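Long-range contacts in alpha-glucosidase (Bacteroides thetaiotaomicron, PDB 5XFM), which hydrolyses beta-L-arabinopyranosides and alpha-galactosides as a bifunctional family 97 glycoside hydrolase with a bound calcium ion: residues 315-320 with 531-536; 519-524 with 568-573; 576-581 with 596-601; 602-607 with 620-625. The protein carries 1 engineered substitution. All coordinates share one frame; numbering follows the deposited sequence.

Contact 1: 315-320 with 531-536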
loop_
_atom_site.group_PDB
_atom_site.type_symbol
_atom_site.label_atom_id
_atom_site.label_comp_id
_atom_site.label_asym_id
_atom_site.label_seq_id
_atom_site.Cartn_x
_atom_site.Cartn_y
_atom_site.Cartn_z
ATOM N N VAL A 315 27.576 6.072 13.061
ATOM C CA VAL A 315 27.652 6.831 14.306
ATOM C C VAL A 315 27.057 8.217 14.080
ATOM O O VAL A 315 26.284 8.723 14.894
ATOM C CB VAL A 315 29.099 6.966 14.829
ATOM C CG1 VAL A 315 29.179 8.031 15.929
ATOM C CG2 VAL A 315 29.610 5.631 15.345
ATOM N N ARG A 316 27.424 8.820 12.959
ATOM C CA ARG A 316 26.901 10.127 12.578
ATOM C C ARG A 316 25.376 10.139 12.505
ATOM O O ARG A 316 24.735 11.043 13.041
ATOM C CB ARG A 316 27.500 10.553 11.233
ATOM C CG ARG A 316 28.835 11.257 11.369
ATOM C CD ARG A 316 29.445 11.599 10.023
ATOM N NE ARG A 316 30.764 12.201 10.189
ATOM C CZ ARG A 316 31.905 11.568 9.936
ATOM N NH1 ARG A 316 31.885 10.313 9.499
ATOM N NH2 ARG A 316 33.065 12.186 10.119
ATOM N N TYR A 317 24.790 9.136 11.855
ATOM C CA TYR A 317 23.335 9.107 11.697
ATOM C C TYR A 317 22.602 8.701 12.973
ATOM O O TYR A 317 21.451 9.086 13.188
ATOM C CB TYR A 317 22.953 8.190 10.533
ATOM C CG TYR A 317 22.796 8.968 9.250
ATOM C CD1 TYR A 317 23.912 9.411 8.557
ATOM C CD2 TYR A 317 21.540 9.266 8.735
ATOM C CE1 TYR A 317 23.792 10.130 7.390
ATOM C CE2 TYR A 317 21.410 9.991 7.560
ATOM C CZ TYR A 317 22.545 10.416 6.892
ATOM O OH TYR A 317 22.450 11.133 5.723
ATOM N N ILE A 318 23.267 7.918 13.813
ATOM C CA ILE A 318 22.748 7.613 15.139
ATOM C C ILE A 318 22.684 8.891 15.979
ATOM O O ILE A 318 21.683 9.168 16.650
ATOM C CB ILE A 318 23.622 6.547 15.834
ATOM C CG1 ILE A 318 23.345 5.168 15.227
ATOM C CG2 ILE A 318 23.370 6.527 17.327
ATOM C CD1 ILE A 318 24.343 4.110 15.628
ATOM N N ASP A 319 23.759 9.672 15.919
ATOM C CA ASP A 319 23.825 10.971 16.584
ATOM C C ASP A 319 22.745 11.908 16.067
ATOM O O ASP A 319 22.126 12.640 16.836
ATOM C CB ASP A 319 25.202 11.619 16.382
ATOM C CG ASP A 319 26.284 10.988 17.239
ATOM O OD1 ASP A 319 25.952 10.270 18.206
ATOM O OD2 ASP A 319 27.477 11.214 16.940
ATOM N N PHE A 320 22.545 11.889 14.753
ATOM C CA PHE A 320 21.543 12.726 14.103
ATOM C C PHE A 320 20.147 12.322 14.572
ATOM O O PHE A 320 19.307 13.173 14.848
ATOM C CB PHE A 320 21.668 12.626 12.575
ATOM C CG PHE A 320 20.695 13.491 11.824
ATOM C CD1 PHE A 320 20.507 14.816 12.176
ATOM C CD2 PHE A 320 19.974 12.982 10.758
ATOM C CE1 PHE A 320 19.612 15.617 11.482
ATOM C CE2 PHE A 320 19.072 13.780 10.065
ATOM C CZ PHE A 320 18.893 15.098 10.431
ATOM N N LEU A 531 16.150 12.576 5.501
ATOM C CA LEU A 531 16.908 13.677 6.077
ATOM C C LEU A 531 18.393 13.322 6.150
ATOM O O LEU A 531 18.770 12.158 6.015
ATOM C CB LEU A 531 16.380 14.033 7.468
ATOM C CG LEU A 531 14.943 14.537 7.544
ATOM C CD1 LEU A 531 14.563 14.862 8.976
ATOM C CD2 LEU A 531 14.759 15.739 6.647
ATOM N N ALA A 532 19.228 14.332 6.354
ATOM C CA ALA A 532 20.665 14.126 6.550
ATOM C C ALA A 532 21.190 15.142 7.572
ATOM O O ALA A 532 20.596 16.205 7.742
ATOM C CB ALA A 532 21.395 14.236 5.237
ATOM N N PRO A 533 22.290 14.814 8.269
ATOM C CA PRO A 533 22.805 15.692 9.331
ATOM C C PRO A 533 23.017 17.148 8.898
ATOM O O PRO A 533 22.693 18.075 9.651
ATOM C CB PRO A 533 24.144 15.046 9.700
ATOM C CG PRO A 533 24.010 13.623 9.312
ATOM C CD PRO A 533 23.022 13.538 8.190
ATOM N N ASN A 534 23.530 17.340 7.688
ATOM C CA ASN A 534 23.755 18.679 7.149
ATOM C C ASN A 534 22.487 19.532 7.092
ATOM O O ASN A 534 22.569 20.760 7.020
ATOM C CB ASN A 534 24.384 18.584 5.760
ATOM C CG ASN A 534 23.561 17.750 4.806
ATOM O OD1 ASN A 534 23.583 16.523 4.865
ATOM N ND2 ASN A 534 22.844 18.411 3.909
ATOM N N ASN A 535 21.319 18.888 7.126
ATOM C CA ASN A 535 20.056 19.617 7.098
ATOM C C ASN A 535 19.865 20.472 8.346
ATOM O O ASN A 535 19.109 21.444 8.335
ATOM C CB ASN A 535 18.872 18.669 6.936
ATOM C CG ASN A 535 18.868 17.968 5.592
ATOM O OD1 ASN A 535 18.212 16.940 5.421
ATOM N ND2 ASN A 535 19.629 18.505 4.635
ATOM N N LEU A 536 20.539 20.120 9.435
ATOM C CA LEU A 536 20.401 20.951 10.624
ATOM C C LEU A 536 21.137 22.276 10.431
ATOM O O LEU A 536 20.922 23.219 11.191
ATOM C CB LEU A 536 20.917 20.231 11.868
ATOM C CG LEU A 536 19.925 19.262 12.511
ATOM C CD1 LEU A 536 20.525 18.634 13.760
ATOM C CD2 LEU A 536 18.608 19.963 12.827
HETATM O O HOH W 1 20.116 10.582 4.157
#
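F320 lays one face of its ring against the backbone of A532 and P533, and this overlap is the heart of the contact. P533 CA stands 3.8 Å from the centroid of the F320 ring and only 11° off its normal, a CH-pi contact over the centre, while A532 C lies over the rim of the same face. The phenyl ring and the proline cross at about a right angle. At the ring's edge and in its plane, L531 CB approaches F320 CE2 at 3.7 Å, and L536 CG approaches F320 CE1 at 3.8 Å. The CB of F320 points toward the turn, and CG is anti to the backbone N (chi1 -178°). An alanine here would probably open a gap over P533 CA and leave L531 and L536 without the ring edge between them.

Y317 meets P533 at CD, the ring atom next to the proline N. P533 CD sits over one face of the phenol, 3.4 Å from Y317 CZ, and the two side chains again cross at about a right angle. The Y317 hydroxyl donates to a water (OH to water O 2.9 Å), and that water donates onward to L531 O at 2.8 Å. The turn itself, type I from A532 to N535, is steadied by A532 N bonding to N535 OD1, which it meets from above the carbonyl plane of the side-chain amide.

In the TIM barrel, helix 311-324 comes after strand 295-299, and the turn comes after the neighbouring strand 526-528. W304 of helix 300-304 packs edge-to-face on Y317, and helix 541-549 touches L536.

Contact 2: 519-524 with 568-573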
loop_
_atom_site.group_PDB
_atom_site.type_symbol
_atom_site.label_atom_id
_atom_site.label_comp_id
_atom_site.label_asym_id
_atom_site.label_seq_id
_atom_site.Cartn_x
_atom_site.Cartn_y
_atom_site.Cartn_z
ATOM N N THR A 519 4.996 14.399 4.508
ATOM C CA THR A 519 5.058 13.563 5.709
ATOM C C THR A 519 3.660 13.254 6.248
ATOM O O THR A 519 3.454 12.277 6.974
ATOM C CB THR A 519 5.918 14.218 6.826
ATOM O OG1 THR A 519 5.272 15.399 7.324
ATOM C CG2 THR A 519 7.306 14.570 6.289
ATOM N N VAL A 520 2.696 14.087 5.880
ATOM C CA VAL A 520 1.320 13.867 6.279
ATOM C C VAL A 520 0.554 13.126 5.183
ATOM O O VAL A 520 -0.292 12.273 5.464
ATOM C CB VAL A 520 0.631 15.200 6.613
ATOM C CG1 VAL A 520 -0.821 14.970 6.974
ATOM C CG2 VAL A 520 1.356 15.881 7.762
ATOM N N LEU A 521 0.853 13.452 3.930
ATOM C CA LEU A 521 0.187 12.815 2.802
ATOM C C LEU A 521 0.468 11.315 2.706
ATOM O O LEU A 521 -0.446 10.529 2.474
ATOM C CB LEU A 521 0.598 13.490 1.495
ATOM C CG LEU A 521 0.110 14.931 1.341
ATOM C CD1 LEU A 521 0.636 15.547 0.052
ATOM C CD2 LEU A 521 -1.405 14.997 1.401
ATOM N N LEU A 522 1.726 10.921 2.887
ATOM C CA LEU A 522 2.126 9.525 2.698
ATOM C C LEU A 522 2.296 8.794 4.038
ATOM O O LEU A 522 3.186 9.125 4.824
ATOM C CB LEU A 522 3.430 9.459 1.885
ATOM C CG LEU A 522 3.492 10.316 0.611
ATOM C CD1 LEU A 522 4.772 10.064 -0.182
ATOM C CD2 LEU A 522 2.268 10.089 -0.269
ATOM N N GLN A 523 1.476 7.767 4.261
ATOM C CA GLN A 523 1.395 7.086 5.557
ATOM C C GLN A 523 2.210 5.787 5.640
ATOM O O GLN A 523 2.162 4.937 4.741
ATOM C CB GLN A 523 -0.080 6.798 5.889
ATOM C CG GLN A 523 -0.323 5.963 7.138
ATOM C CD GLN A 523 -0.349 4.474 6.825
ATOM O OE1 GLN A 523 -0.883 4.056 5.794
ATOM N NE2 GLN A 523 0.235 3.670 7.707
ATOM N N ASN A 524 2.980 5.664 6.721
ATOM C CA ASN A 524 3.666 4.424 7.094
ATOM C C ASN A 524 4.072 4.511 8.569
ATOM O O ASN A 524 4.593 5.539 9.006
ATOM C CB ASN A 524 4.886 4.174 6.201
ATOM C CG ASN A 524 5.371 2.728 6.257
ATOM O OD1 ASN A 524 6.197 2.366 7.096
ATOM N ND2 ASN A 524 4.850 1.896 5.365
ATOM N N VAL A 568 -3.707 17.285 -4.263
ATOM C CA VAL A 568 -4.318 16.517 -3.182
ATOM C C VAL A 568 -4.337 17.294 -1.870
ATOM O O VAL A 568 -3.364 17.955 -1.500
ATOM C CB VAL A 568 -3.605 15.145 -2.977
ATOM C CG1 VAL A 568 -2.155 15.323 -2.596
ATOM C CG2 VAL A 568 -4.337 14.311 -1.932
ATOM N N VAL A 569 -5.483 17.222 -1.200
ATOM C CA VAL A 569 -5.731 17.893 0.071
ATOM C C VAL A 569 -6.398 16.948 1.061
ATOM O O VAL A 569 -7.562 16.563 0.864
ATOM C CB VAL A 569 -6.653 19.129 -0.095
ATOM C CG1 VAL A 569 -6.682 19.950 1.182
ATOM C CG2 VAL A 569 -6.225 19.980 -1.282
ATOM N N LEU A 570 -5.671 16.560 2.108
ATOM C CA LEU A 570 -6.256 15.686 3.126
ATOM C C LEU A 570 -5.867 16.084 4.548
ATOM O O LEU A 570 -4.805 16.670 4.780
ATOM C CB LEU A 570 -5.902 14.216 2.869
ATOM C CG LEU A 570 -4.485 13.659 2.835
ATOM C CD1 LEU A 570 -3.944 13.329 4.230
ATOM C CD2 LEU A 570 -4.497 12.422 1.965
ATOM N N ALA A 571 -6.752 15.766 5.490
ATOM C CA ALA A 571 -6.502 16.009 6.902
ATOM C C ALA A 571 -6.425 14.705 7.683
ATOM O O ALA A 571 -7.250 13.805 7.500
ATOM C CB ALA A 571 -7.577 16.910 7.484
ATOM N N ARG A 572 -5.422 14.621 8.552
ATOM C CA ARG A 572 -5.205 13.467 9.417
ATOM C C ARG A 572 -5.120 13.908 10.874
ATOM O O ARG A 572 -4.506 14.927 11.189
ATOM C CB ARG A 572 -3.928 12.718 9.018
ATOM C CG ARG A 572 -4.058 11.880 7.762
ATOM C CD ARG A 572 -2.759 11.155 7.416
ATOM N NE ARG A 572 -3.037 9.876 6.766
ATOM C CZ ARG A 572 -2.766 9.594 5.496
ATOM N NH1 ARG A 572 -2.216 10.503 4.710
ATOM N NH2 ARG A 572 -3.067 8.400 5.007
ATOM N N ARG A 573 -5.746 13.135 11.754
ATOM C CA ARG A 573 -5.792 13.458 13.172
ATOM C C ARG A 573 -4.924 12.517 13.994
ATOM O O ARG A 573 -4.898 11.310 13.743
ATOM C CB ARG A 573 -7.237 13.410 13.688
ATOM C CG ARG A 573 -7.378 13.641 15.191
ATOM C CD ARG A 573 -8.837 13.728 15.619
ATOM N NE ARG A 573 -9.569 12.481 15.413
ATOM C CZ ARG A 573 -9.586 11.469 16.277
ATOM N NH1 ARG A 573 -8.924 11.561 17.422
ATOM N NH2 ARG A 573 -10.280 10.370 16.007
#
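R572 reaches from its strand to the end of helix 512-521, where its NH1 is shared by two backbone carbonyls. The bond from R572 NH1 to V520 O is 2.7 Å long and lies in the carbonyl plane, though it is bent at the hydrogen (131°). The second, from R572 NH1 to L521 O at 2.9 Å, comes from well above that carbonyl's plane. Both oxygens lie near the edge of the guanidinium, and Q523 CB packs over one of its faces, 3.5 Å from R572 NH2. A positive group beside the last carbonyls of a helix would be expected to suit the helix dipole. A leucine in its place would probably leave the V520 and L521 oxygens without this shared donor and Q523 CB without the flat group beneath it.

That polar end is the tight one. Further along the strand the contact is apolar and slacker, yet still buried. L521 CD2 meets L570 CG at 3.7 Å, the two leucines crossing obliquely, and L521 CD1 comes tip to tip with V568 CG1 at 3.9 Å. Loosest is V520 CG1, 4.5 Å from L570 CD1.

The contact seats the last turn of a helix of the catalytic barrel on strand 567-574 of the C-terminal beta domain. W554 makes a cation-pi contact with R572, and V583 of the adjacent strand 577-584 touches both L521 and V568.

Contact 3: 576-581 with 596-601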
loop_
_atom_site.group_PDB
_atom_site.type_symbol
_atom_site.label_atom_id
_atom_site.label_comp_id
_atom_site.label_asym_id
_atom_site.label_seq_id
_atom_site.Cartn_x
_atom_site.Cartn_y
_atom_site.Cartn_z
ATOM N N ASP A 576 -5.843 14.748 19.637
ATOM C CA ASP A 576 -6.745 15.869 19.452
ATOM C C ASP A 576 -6.181 16.857 18.431
ATOM O O ASP A 576 -6.797 17.886 18.149
ATOM C CB ASP A 576 -6.973 16.562 20.796
ATOM C CG ASP A 576 -8.094 15.930 21.596
ATOM O OD1 ASP A 576 -9.055 15.423 20.984
ATOM O OD2 ASP A 576 -7.996 15.913 22.842
ATOM N N THR A 577 -5.025 16.527 17.859
ATOM C CA THR A 577 -4.353 17.429 16.920
ATOM C C THR A 577 -4.656 17.116 15.458
ATOM O O THR A 577 -4.432 15.992 14.993
ATOM C CB THR A 577 -2.826 17.393 17.102
ATOM O OG1 THR A 577 -2.505 17.411 18.496
ATOM C CG2 THR A 577 -2.187 18.589 16.417
ATOM N N TRP A 578 -5.128 18.121 14.726
ATOM C CA TRP A 578 -5.406 17.957 13.302
ATOM C C TRP A 578 -4.305 18.543 12.427
ATOM O O TRP A 578 -3.804 19.652 12.675
ATOM C CB TRP A 578 -6.751 18.590 12.922
ATOM C CG TRP A 578 -7.937 17.688 13.143
ATOM C CD1 TRP A 578 -8.807 17.714 14.194
ATOM C CD2 TRP A 578 -8.380 16.624 12.285
ATOM N NE1 TRP A 578 -9.762 16.733 14.046
ATOM C CE2 TRP A 578 -9.519 16.050 12.883
ATOM C CE3 TRP A 578 -7.919 16.101 11.072
ATOM C CZ2 TRP A 578 -10.207 14.984 12.307
ATOM C CZ3 TRP A 578 -8.599 15.042 10.506
ATOM C CH2 TRP A 578 -9.732 14.495 11.121
ATOM N N TYR A 579 -3.933 17.760 11.415
ATOM C CA TYR A 579 -2.943 18.137 10.414
ATOM C C TYR A 579 -3.569 18.140 9.018
ATOM O O TYR A 579 -3.943 17.089 8.504
ATOM C CB TYR A 579 -1.758 17.165 10.427
ATOM C CG TYR A 579 -0.989 17.051 11.731
ATOM C CD1 TYR A 579 -1.514 16.364 12.820
ATOM C CD2 TYR A 579 0.290 17.587 11.852
ATOM C CE1 TYR A 579 -0.801 16.245 14.005
ATOM C CE2 TYR A 579 1.008 17.473 13.029
ATOM C CZ TYR A 579 0.458 16.802 14.101
ATOM O OH TYR A 579 1.172 16.687 15.269
ATOM N N LEU A 580 -3.676 19.306 8.393
ATOM C CA LEU A 580 -4.109 19.362 7.003
ATOM C C LEU A 580 -2.902 19.568 6.091
ATOM O O LEU A 580 -2.058 20.427 6.334
ATOM C CB LEU A 580 -5.142 20.468 6.782
ATOM C CG LEU A 580 -5.692 20.493 5.352
ATOM C CD1 LEU A 580 -7.197 20.595 5.359
ATOM C CD2 LEU A 580 -5.090 21.637 4.557
ATOM N N ALA A 581 -2.819 18.759 5.045
ATOM C CA ALA A 581 -1.716 18.850 4.108
ATOM C C ALA A 581 -2.249 18.886 2.688
ATOM O O ALA A 581 -3.186 18.153 2.342
ATOM C CB ALA A 581 -0.757 17.689 4.294
ATOM N N LEU A 596 -13.313 23.652 6.410
ATOM C CA LEU A 596 -12.541 22.861 7.360
ATOM C C LEU A 596 -13.161 22.853 8.750
ATOM O O LEU A 596 -12.780 23.650 9.604
ATOM C CB LEU A 596 -11.097 23.364 7.428
ATOM C CG LEU A 596 -10.350 23.433 6.094
ATOM C CD1 LEU A 596 -8.904 23.832 6.314
ATOM C CD2 LEU A 596 -10.436 22.104 5.356
ATOM N N GLU A 597 -14.133 21.968 8.954
ATOM C CA GLU A 597 -14.768 21.783 10.260
ATOM C C GLU A 597 -13.705 21.627 11.346
ATOM O O GLU A 597 -13.833 22.189 12.434
ATOM C CB GLU A 597 -15.701 20.571 10.244
ATOM C CG GLU A 597 -16.034 20.024 11.626
ATOM C CD GLU A 597 -16.919 18.791 11.580
ATOM O OE1 GLU A 597 -17.321 18.387 10.468
ATOM O OE2 GLU A 597 -17.216 18.229 12.658
ATOM N N MET A 598 -12.665 20.861 11.020
ATOM C CA MET A 598 -11.487 20.659 11.864
ATOM C C MET A 598 -11.070 21.891 12.656
ATOM O O MET A 598 -10.871 21.836 13.869
ATOM C CB MET A 598 -10.281 20.254 11.004
ATOM C CG MET A 598 -10.588 19.517 9.713
ATOM S SD MET A 598 -11.090 17.817 10.000
ATOM C CE MET A 598 -11.061 17.191 8.326
ATOM N N PHE A 599 -10.914 22.998 11.943
ATOM C CA PHE A 599 -10.298 24.187 12.503
ATOM C C PHE A 599 -11.300 25.229 12.987
ATOM O O PHE A 599 -10.905 26.327 13.374
ATOM C CB PHE A 599 -9.360 24.782 11.461
ATOM C CG PHE A 599 -8.271 23.839 11.049
ATOM C CD1 PHE A 599 -7.658 23.026 11.987
ATOM C CD2 PHE A 599 -7.880 23.738 9.727
ATOM C CE1 PHE A 599 -6.659 22.147 11.619
ATOM C CE2 PHE A 599 -6.878 22.859 9.352
ATOM C CZ PHE A 599 -6.270 22.063 10.302
ATOM N N ALA A 600 -12.584 24.866 12.954
ATOM C CA ALA A 600 -13.669 25.584 13.636
ATOM C C ALA A 600 -13.490 27.101 13.656
ATOM O O ALA A 600 -13.476 27.742 12.611
ATOM C CB ALA A 600 -13.816 25.061 15.065
ATOM N N GLY A 601 -13.338 27.659 14.852
ATOM C CA GLY A 601 -13.064 29.075 15.029
ATOM C C GLY A 601 -11.739 29.205 15.750
ATOM O O GLY A 601 -11.664 29.770 16.841
#
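A Met-aromatic contact between M598 and W578 marks the place where the loop joining strands 590-595 and 603-609 folds over the sheet of the C-terminal beta domain. M598 SD lies almost exactly above the middle of the indole's six-membered ring, 3.5 Å from its centroid and 1° off the normal. Its methyl continues over the same face, M598 CE being 4.2 Å from that centroid, a CH-pi contact tilted 23° from the normal. The methionine crosses the indole at about a right angle. The bend at chi2 (-74°) turns SD over the benzene half of the indole, while M598 CB stays nearer W578 CG.

F599, next in the short 3-10 segment 597-599, brings the far end of its ring to the CB atoms of both W578 and L580. Its ring presents an edge to the strand: F599 CE2 meets L580 CB at 3.9 Å near the ring plane, and W578 O also lies in that plane. On the tryptophan side, F599 CE1 comes within 3.8 Å of W578 CB.

Beyond F599 the contact ends in leucine on leucine. L580 CD1 approaches L596 CD2 at 3.6 Å, and the two side chains cross at about a right angle. No hydrogen bond links the two segments; sulfur, ring and aliphatic contacts join them.

W578 and L580 point to the loop from one face of strand 577-584. Strand 567-574 adds A571, which touches both W578 and M598, and V569, which packs on L580. R558 of strand 556-563 also touches W578 and M598, while C640 of strand 636-641 meets F599.

Contact 4: 602-607 with 620-625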
loop_
_atom_site.group_PDB
_atom_site.type_symbol
_atom_site.label_atom_id
_atom_site.label_comp_id
_atom_site.label_asym_id
_atom_site.label_seq_id
_atom_site.Cartn_x
_atom_site.Cartn_y
_atom_site.Cartn_z
ATOM N N LYS A 602 -10.685 28.696 15.122
ATOM C CA LYS A 602 -9.401 28.533 15.792
ATOM C C LYS A 602 -8.240 29.231 15.087
ATOM O O LYS A 602 -8.352 29.672 13.939
ATOM C CB LYS A 602 -9.102 27.037 15.915
ATOM C CG LYS A 602 -10.133 26.270 16.731
ATOM C CD LYS A 602 -9.768 24.799 16.839
ATOM C CE LYS A 602 -10.922 23.985 17.408
ATOM N NZ LYS A 602 -10.552 22.557 17.594
ATOM N N THR A 603 -7.121 29.323 15.795
ATOM C CA THR A 603 -5.892 29.835 15.215
ATOM C C THR A 603 -4.970 28.678 14.899
ATOM O O THR A 603 -4.499 27.992 15.805
ATOM C CB THR A 603 -5.163 30.810 16.166
ATOM O OG1 THR A 603 -6.024 31.905 16.506
ATOM C CG2 THR A 603 -3.889 31.339 15.518
ATOM N N VAL A 604 -4.701 28.463 13.617
ATOM C CA VAL A 604 -3.886 27.329 13.218
ATOM C C VAL A 604 -2.482 27.776 12.833
ATOM O O VAL A 604 -2.279 28.919 12.408
ATOM C CB VAL A 604 -4.522 26.564 12.036
ATOM C CG1 VAL A 604 -5.892 26.032 12.423
ATOM C CG2 VAL A 604 -4.625 27.459 10.810
ATOM N N ALA A 605 -1.521 26.864 12.982
ATOM C CA ALA A 605 -0.159 27.095 12.510
ATOM C C ALA A 605 -0.107 26.829 11.015
ATOM O O ALA A 605 -0.511 25.758 10.558
ATOM C CB ALA A 605 0.833 26.208 13.250
ATOM N N LEU A 606 0.393 27.796 10.253
ATOM C CA LEU A 606 0.375 27.680 8.802
ATOM C C LEU A 606 1.772 27.648 8.188
ATOM O O LEU A 606 2.554 28.588 8.328
ATOM C CB LEU A 606 -0.425 28.839 8.200
ATOM C CG LEU A 606 -0.327 29.029 6.687
ATOM C CD1 LEU A 606 -0.914 27.828 5.979
ATOM C CD2 LEU A 606 -1.015 30.315 6.245
ATOM N N TYR A 607 2.057 26.555 7.487
ATOM C CA TYR A 607 3.277 26.391 6.716
ATOM C C TYR A 607 2.933 26.637 5.260
ATOM O O TYR A 607 2.028 26.002 4.712
ATOM C CB TYR A 607 3.874 24.994 6.902
ATOM C CG TYR A 607 4.339 24.710 8.312
ATOM C CD1 TYR A 607 3.435 24.377 9.310
ATOM C CD2 TYR A 607 5.681 24.791 8.645
ATOM C CE1 TYR A 607 3.859 24.125 10.599
ATOM C CE2 TYR A 607 6.115 24.542 9.928
ATOM C CZ TYR A 607 5.203 24.208 10.901
ATOM O OH TYR A 607 5.641 23.959 12.183
ATOM N N LEU A 620 -2.875 31.532 11.214
ATOM C CA LEU A 620 -4.071 31.822 10.435
ATOM C C LEU A 620 -5.347 31.601 11.244
ATOM O O LEU A 620 -5.589 30.505 11.749
ATOM C CB LEU A 620 -4.100 30.965 9.166
ATOM C CG LEU A 620 -5.298 31.140 8.228
ATOM C CD1 LEU A 620 -5.339 32.558 7.671
ATOM C CD2 LEU A 620 -5.275 30.113 7.102
ATOM N N LYS A 621 -6.150 32.653 11.372
ATOM C CA LYS A 621 -7.444 32.569 12.046
ATOM C C LYS A 621 -8.522 32.042 11.116
ATOM O O LYS A 621 -8.825 32.650 10.088
ATOM C CB LYS A 621 -7.879 33.927 12.603
ATOM C CG LYS A 621 -7.255 34.310 13.937
ATOM C CD LYS A 621 -5.761 34.560 13.890
ATOM C CE LYS A 621 -5.264 34.890 15.293
ATOM N NZ LYS A 621 -3.800 35.114 15.380
ATOM N N VAL A 622 -9.100 30.905 11.485
ATOM C CA VAL A 622 -10.182 30.322 10.710
ATOM C C VAL A 622 -11.487 30.636 11.437
ATOM O O VAL A 622 -11.661 30.283 12.600
ATOM C CB VAL A 622 -9.996 28.805 10.540
ATOM C CG1 VAL A 622 -11.180 28.193 9.800
ATOM C CG2 VAL A 622 -8.690 28.519 9.809
ATOM N N LYS A 623 -12.389 31.320 10.740
ATOM C CA LYS A 623 -13.646 31.791 11.321
ATOM C C LYS A 623 -14.644 30.634 11.515
ATOM O O LYS A 623 -14.487 29.581 10.907
ATOM C CB LYS A 623 -14.198 32.932 10.451
ATOM C CG LYS A 623 -15.605 33.427 10.754
ATOM C CD LYS A 623 -15.635 33.949 12.189
ATOM C CE LYS A 623 -16.441 35.207 12.347
ATOM N NZ LYS A 623 -15.501 36.367 12.375
ATOM N N GLU A 624 -15.680 30.856 12.328
ATOM C CA GLU A 624 -16.678 29.850 12.706
ATOM C C GLU A 624 -17.343 29.121 11.547
ATOM O O GLU A 624 -17.865 28.020 11.713
ATOM C CB GLU A 624 -17.763 30.528 13.553
ATOM C CG GLU A 624 -17.595 30.363 15.043
ATOM C CD GLU A 624 -17.450 28.906 15.431
ATOM O OE1 GLU A 624 -18.370 28.118 15.123
ATOM O OE2 GLU A 624 -16.415 28.543 16.026
ATOM N N ASN A 625 -17.313 29.737 10.375
ATOM C CA ASN A 625 -17.825 29.101 9.177
ATOM C C ASN A 625 -16.912 27.993 8.644
ATOM O O ASN A 625 -17.366 27.112 7.918
ATOM C CB ASN A 625 -18.071 30.168 8.111
ATOM C CG ASN A 625 -16.846 31.032 7.862
ATOM O OD1 ASN A 625 -15.732 30.679 8.248
ATOM N ND2 ASN A 625 -17.050 32.175 7.216
#
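V604 and L620 form an antiparallel hydrogen-bonded pair, joined by two backbone bonds: V604 N to L620 O at 2.9 Å and L620 N to V604 O, also 2.9 Å. Two residues along, V622 N bonds to K602 O at 2.8 Å, nearly straight at the hydrogen (174°). Between them T603 and K621 make a non-hydrogen-bonded pair, where T603 CA and K621 CA supply the weaker CA-H...O contacts to L620 O and K602 O.

The apolar contacts lie on the face bearing V604 and L620, whose side chains run side by side. V604 CG2 meets L620 CB at 3.9 Å and comes within 4.3 Å of V622 CG2. L606 CD2 adds a looser touch, 4.3 Å from L620 CB.

On the other face, T603 and K621 also lie alongside each other. The lysine bends at chi2 (67°), and its aliphatic chain passes the threonine, with K621 CE 3.3 Å from T603 OG1.

The two strands form a beta hairpin at the margin of the six-stranded antiparallel sheet, with 615-621 outermost. Strand 636-641 flanks 603-609 on its other side, and F599 packs on both V604 and V622.

How the contacts relate
Contact 1 belongs to the barrel, contacts 3 and 4 to the C-terminal beta domain, and contact 2 joins the two. Contacts 2 and 3 meet through strands 567-574 and 577-584, antiparallel neighbours in one sheet, with R572 N 2.9 Å from Y579 O and L570 O 2.9 Å from A581 N, both probable hydrogen bonds. Contacts 3 and 4 have centres about 8 Å apart and meet where F599 CD1 packs 3.5 Å from V604 CG1. Contact 1 stands apart, its centre about 25 Å from that of contact 2. None of the segments supplies a calcium ligand: E174, E452 and E458 do, E452 directly following barrel strand 448-451.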